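Local coordinates for protein BolA (Coxiella burnetii, PDB 3TR3) that is of unknown function but belongs to the BolA/IbaG family and is probably linked to cellular stress responses, at residues 5-18 / 54-66. Residues are numbered along the deposited sequence; the frame is centred on the assembly and turned at random.
Sequences VTTHDIKQWIETGL and VYNALGSHMQSDI
Trp13 and His61 lay their rings flat on one another, the six-membered ring of the indole 3.6 Å from the imidazole between centroids and the planes only 2° apart. Followed outward, Trp13 starts with CB against Leu58 CD2 (3.5 Å). Its CG and CD2 then lie over His61 CD2, NE1 faces His61 NE2 (3.5 Å), CZ2 reaches His61 ND1, and CE3 and CZ3 meet His61 CB, which makes a CH-pi contact. CZ3 also has Ile66 CD1 at the ring edge. A broad indole can cover a whole imidazole. A nearly straight hydrogen bond from His61 ND1 to the anti side of Asp65 OD2 (3.1 Å, 170°) helps hold the imidazole parallel to the indole.

Branched aliphatics fill the buried seam: Ile10 CD1 touches Ile66 CD1 (3.5 Å), and the CG1 branch of Ile14, anti to the carbonyl carbon (chi1 -63°), is turned to Leu58 CD2 (3.6 Å), its CD1 going on to Val54 CG1. Gly17, lacking a side chain, leaves room for Ala57 O, and the two CA atoms close to 4.4 Å. Helix 7-17 thus packs beside helices 47-57 and 59-65, with Ile14 on strand 22-28, Ile10 and Ile66 on strand 32-38, and Val54 and Leu58 on strand 68-74.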
loop_
_atom_site.group_PDB
_atom_site.type_symbol
_atom_site.label_atom_id
_atom_site.label_comp_id
_atom_site.label_asym_id
_atom_site.label_seq_id
_atom_site.Cartn_x
_atom_site.Cartn_y
_atom_site.Cartn_z
ATOM N N VAL B 5 15.798 -2.000 6.156
ATOM C CA VAL B 5 14.363 -1.727 6.214
ATOM C C VAL B 5 13.665 -1.894 4.867
ATOM O O VAL B 5 14.144 -1.418 3.837
ATOM C CB VAL B 5 14.084 -0.294 6.856
ATOM C CG1 VAL B 5 12.611 -0.028 7.033
ATOM C CG2 VAL B 5 14.745 -0.183 8.185
ATOM N N THR B 6 12.520 -2.569 4.864
ATOM C CA THR B 6 11.776 -2.700 3.613
ATOM C C THR B 6 10.505 -1.892 3.664
ATOM O O THR B 6 10.132 -1.364 4.717
ATOM C CB THR B 6 11.389 -4.170 3.277
ATOM O OG1 THR B 6 10.591 -4.707 4.343
ATOM C CG2 THR B 6 12.654 -5.040 3.023
ATOM N N THR B 7 9.824 -1.796 2.533
ATOM C CA THR B 7 8.544 -1.114 2.533
ATOM C C THR B 7 7.492 -1.886 3.335
ATOM O O THR B 7 6.576 -1.275 3.869
ATOM C CB THR B 7 8.021 -0.842 1.115
ATOM O OG1 THR B 7 7.874 -2.095 0.430
ATOM C CG2 THR B 7 8.988 0.058 0.362
ATOM N N HIS B 8 7.603 -3.213 3.389
ATOM C CA HIS B 8 6.644 -4.046 4.136
ATOM C C HIS B 8 6.850 -3.863 5.668
ATOM O O HIS B 8 5.922 -4.006 6.442
ATOM C CB HIS B 8 6.799 -5.523 3.732
ATOM C CG HIS B 8 5.714 -6.423 4.243
ATOM N ND1 HIS B 8 4.388 -6.284 3.879
ATOM C CD2 HIS B 8 5.759 -7.489 5.086
ATOM C CE1 HIS B 8 3.664 -7.224 4.466
ATOM N NE2 HIS B 8 4.476 -7.969 5.203
ATOM N N ASP B 9 8.090 -3.598 6.079
ATOM C CA ASP B 9 8.377 -3.174 7.432
ATOM C C ASP B 9 7.602 -1.885 7.777
ATOM O O ASP B 9 6.898 -1.837 8.771
ATOM C CB ASP B 9 9.870 -2.917 7.614
ATOM C CG ASP B 9 10.691 -4.189 7.617
ATOM O OD1 ASP B 9 10.183 -5.261 8.014
ATOM O OD2 ASP B 9 11.867 -4.101 7.205
ATOM N N ILE B 10 7.770 -0.848 6.964
ATOM C CA ILE B 10 7.194 0.445 7.237
ATOM C C ILE B 10 5.685 0.234 7.462
ATOM O O ILE B 10 5.102 0.793 8.407
ATOM C CB ILE B 10 7.391 1.434 6.048
ATOM C CG1 ILE B 10 8.875 1.693 5.737
ATOM C CG2 ILE B 10 6.651 2.751 6.310
ATOM C CD1 ILE B 10 9.674 2.268 6.856
ATOM N N LYS B 11 5.077 -0.603 6.613
ATOM C CA LYS B 11 3.638 -0.825 6.623
ATOM C C LYS B 11 3.154 -1.602 7.844
ATOM O O LYS B 11 2.147 -1.217 8.472
ATOM C CB LYS B 11 3.176 -1.523 5.335
ATOM C CG LYS B 11 1.883 -2.302 5.472
ATOM C CD LYS B 11 1.352 -2.717 4.096
ATOM C CE LYS B 11 0.347 -3.859 4.213
ATOM N NZ LYS B 11 -1.018 -3.414 4.565
ATOM N N GLN B 12 3.857 -2.694 8.168
ATOM C CA GLN B 12 3.534 -3.466 9.353
ATOM C C GLN B 12 3.715 -2.688 10.684
ATOM O O GLN B 12 2.877 -2.784 11.564
ATOM C CB GLN B 12 4.332 -4.770 9.368
ATOM C CG GLN B 12 3.889 -5.743 8.268
ATOM C CD GLN B 12 4.529 -7.133 8.394
ATOM O OE1 GLN B 12 5.730 -7.269 8.699
ATOM N NE2 GLN B 12 3.723 -8.174 8.158
ATOM N N TRP B 13 4.819 -1.947 10.814
ATOM C CA TRP B 13 5.175 -1.239 12.037
ATOM C C TRP B 13 4.163 -0.132 12.352
ATOM O O TRP B 13 3.727 0.008 13.489
ATOM C CB TRP B 13 6.577 -0.633 11.930
ATOM C CG TRP B 13 7.713 -1.622 11.875
ATOM C CD1 TRP B 13 7.701 -2.918 12.310
ATOM C CD2 TRP B 13 9.031 -1.397 11.331
ATOM N NE1 TRP B 13 8.927 -3.507 12.086
ATOM C CE2 TRP B 13 9.762 -2.600 11.491
ATOM C CE3 TRP B 13 9.665 -0.290 10.740
ATOM C CZ2 TRP B 13 11.093 -2.737 11.071
ATOM C CZ3 TRP B 13 10.985 -0.417 10.329
ATOM C CH2 TRP B 13 11.687 -1.640 10.496
ATOM N N ILE B 14 3.781 0.640 11.341
ATOM C CA ILE B 14 2.826 1.717 11.537
ATOM C C ILE B 14 1.446 1.165 11.868
ATOM O O ILE B 14 0.789 1.657 12.767
ATOM C CB ILE B 14 2.730 2.627 10.318
ATOM C CG1 ILE B 14 4.065 3.318 10.045
ATOM C CG2 ILE B 14 1.622 3.635 10.508
ATOM C CD1 ILE B 14 4.051 4.113 8.682
ATOM N N GLU B 15 1.006 0.128 11.165
ATOM C CA GLU B 15 -0.284 -0.489 11.491
ATOM C C GLU B 15 -0.317 -1.199 12.856
ATOM O O GLU B 15 -1.364 -1.354 13.455
ATOM C CB GLU B 15 -0.750 -1.420 10.372
ATOM C CG GLU B 15 -0.975 -0.679 9.054
ATOM C CD GLU B 15 -1.274 -1.609 7.886
ATOM O OE1 GLU B 15 -1.019 -2.831 8.007
ATOM O OE2 GLU B 15 -1.768 -1.111 6.851
ATOM N N THR B 16 0.836 -1.622 13.337
ATOM C CA THR B 16 0.935 -2.249 14.632
ATOM C C THR B 16 0.863 -1.178 15.709
ATOM O O THR B 16 0.103 -1.311 16.639
ATOM C CB THR B 16 2.246 -3.059 14.758
ATOM O OG1 THR B 16 2.136 -4.238 13.956
ATOM C CG2 THR B 16 2.521 -3.479 16.200
ATOM N N GLY B 17 1.625 -0.104 15.543
ATOM C CA GLY B 17 1.706 0.942 16.542
ATOM C C GLY B 17 0.517 1.894 16.610
ATOM O O GLY B 17 0.264 2.488 17.645
ATOM N N LEU B 18 -0.209 2.053 15.511
ATOM C CA LEU B 18 -1.254 3.058 15.435
ATOM C C LEU B 18 -2.598 2.411 15.089
ATOM O O LEU B 18 -2.808 2.010 13.956
ATOM C CB LEU B 18 -0.860 4.122 14.403
ATOM C CG LEU B 18 -1.834 5.302 14.300
ATOM C CD1 LEU B 18 -1.715 6.105 15.557
ATOM C CD2 LEU B 18 -1.606 6.180 13.105
ATOM N N VAL B 54 2.432 9.219 13.871
ATOM C CA VAL B 54 2.976 8.170 13.045
ATOM C C VAL B 54 4.446 7.889 13.418
ATOM O O VAL B 54 4.823 6.726 13.631
ATOM C CB VAL B 54 2.815 8.477 11.524
ATOM C CG1 VAL B 54 3.607 7.471 10.713
ATOM C CG2 VAL B 54 1.326 8.475 11.105
ATOM N N TYR B 55 5.253 8.945 13.546
ATOM C CA TYR B 55 6.642 8.783 13.967
ATOM C C TYR B 55 6.711 8.149 15.348
ATOM O O TYR B 55 7.622 7.383 15.641
ATOM C CB TYR B 55 7.368 10.118 14.015
ATOM C CG TYR B 55 7.484 10.820 12.692
ATOM C CD1 TYR B 55 7.704 10.092 11.528
ATOM C CD2 TYR B 55 7.395 12.217 12.596
ATOM C CE1 TYR B 55 7.811 10.718 10.297
ATOM C CE2 TYR B 55 7.504 12.861 11.352
ATOM C CZ TYR B 55 7.716 12.098 10.202
ATOM O OH TYR B 55 7.854 12.679 8.937
ATOM N N ASN B 56 5.764 8.507 16.216
ATOM C CA ASN B 56 5.742 7.962 17.562
ATOM C C ASN B 56 5.340 6.478 17.580
ATOM O O ASN B 56 5.921 5.681 18.313
ATOM C CB ASN B 56 4.829 8.822 18.454
ATOM C CG ASN B 56 4.795 8.348 19.891
ATOM O OD1 ASN B 56 3.956 7.511 20.245
ATOM N ND2 ASN B 56 5.700 8.877 20.731
ATOM N N ALA B 57 4.331 6.131 16.777
ATOM C CA ALA B 57 3.965 4.749 16.508
ATOM C C ALA B 57 5.138 3.885 15.989
ATOM O O ALA B 57 5.134 2.690 16.203
ATOM C CB ALA B 57 2.785 4.694 15.516
ATOM N N LEU B 58 6.122 4.470 15.296
ATOM C CA LEU B 58 7.246 3.690 14.755
ATOM C C LEU B 58 8.330 3.488 15.798
ATOM O O LEU B 58 9.273 2.706 15.595
ATOM C CB LEU B 58 7.834 4.343 13.498
ATOM C CG LEU B 58 7.058 4.190 12.191
ATOM C CD1 LEU B 58 7.462 5.242 11.198
ATOM C CD2 LEU B 58 7.245 2.791 11.580
ATOM N N GLY B 59 8.187 4.204 16.921
ATOM C CA GLY B 59 9.036 4.042 18.080
ATOM C C GLY B 59 10.511 4.070 17.776
ATOM O O GLY B 59 11.006 5.021 17.175
ATOM N N SER B 60 11.210 3.010 18.169
ATOM C CA SER B 60 12.649 2.941 18.008
ATOM C C SER B 60 13.083 2.712 16.547
ATOM O O SER B 60 14.220 3.005 16.190
ATOM C CB SER B 60 13.220 1.856 18.925
ATOM O OG SER B 60 12.881 0.571 18.455
ATOM N N HIS B 61 12.176 2.176 15.720
ATOM C CA HIS B 61 12.439 2.003 14.307
ATOM C C HIS B 61 12.725 3.365 13.677
ATOM O O HIS B 61 13.646 3.516 12.842
ATOM C CB HIS B 61 11.257 1.311 13.611
ATOM C CG HIS B 61 11.002 -0.078 14.108
ATOM N ND1 HIS B 61 11.959 -1.075 14.071
ATOM C CD2 HIS B 61 9.903 -0.634 14.685
ATOM C CE1 HIS B 61 11.460 -2.183 14.586
ATOM N NE2 HIS B 61 10.215 -1.938 14.973
HETATM N N MSE B 62 11.942 4.355 14.101
HETATM C CA MSE B 62 12.105 5.710 13.608
HETATM C C MSE B 62 13.391 6.326 14.121
HETATM O O MSE B 62 14.016 7.170 13.472
HETATM C CB MSE B 62 10.914 6.587 14.015
HETATM C CG MSE B 62 10.779 7.875 13.181
HETATM SE SE MSE B 62 10.756 7.629 11.161
HETATM C CE MSE B 62 12.323 8.657 10.612
ATOM N N GLN B 63 13.801 5.905 15.297
ATOM C CA GLN B 63 14.907 6.571 15.930
ATOM C C GLN B 63 16.193 6.073 15.341
ATOM O O GLN B 63 17.093 6.860 15.063
ATOM C CB GLN B 63 14.846 6.341 17.446
ATOM C CG GLN B 63 16.138 6.579 18.173
ATOM C CD GLN B 63 16.041 6.243 19.665
ATOM O OE1 GLN B 63 15.370 5.272 20.051
ATOM N NE2 GLN B 63 16.723 7.047 20.510
ATOM N N SER B 64 16.260 4.760 15.138
ATOM C CA SER B 64 17.496 4.057 14.763
ATOM C C SER B 64 17.557 3.422 13.348
ATOM O O SER B 64 18.629 3.327 12.775
ATOM C CB SER B 64 17.788 2.964 15.801
ATOM O OG SER B 64 18.240 3.565 17.000
ATOM N N ASP B 65 16.424 2.972 12.806
ATOM C CA ASP B 65 16.434 2.149 11.579
ATOM C C ASP B 65 16.077 2.886 10.294
ATOM O O ASP B 65 16.639 2.579 9.243
ATOM C CB ASP B 65 15.493 0.946 11.705
ATOM C CG ASP B 65 15.836 0.055 12.881
ATOM O OD1 ASP B 65 17.005 0.082 13.365
ATOM O OD2 ASP B 65 14.926 -0.687 13.311
ATOM N N ILE B 66 15.131 3.834 10.380
ATOM C CA ILE B 66 14.606 4.529 9.216
ATOM C C ILE B 66 15.299 5.871 9.063
ATOM O O ILE B 66 15.120 6.748 9.894
ATOM C CB ILE B 66 13.094 4.737 9.330
ATOM C CG1 ILE B 66 12.374 3.430 9.625
ATOM C CG2 ILE B 66 12.510 5.413 8.099
ATOM C CD1 ILE B 66 10.904 3.641 9.816
#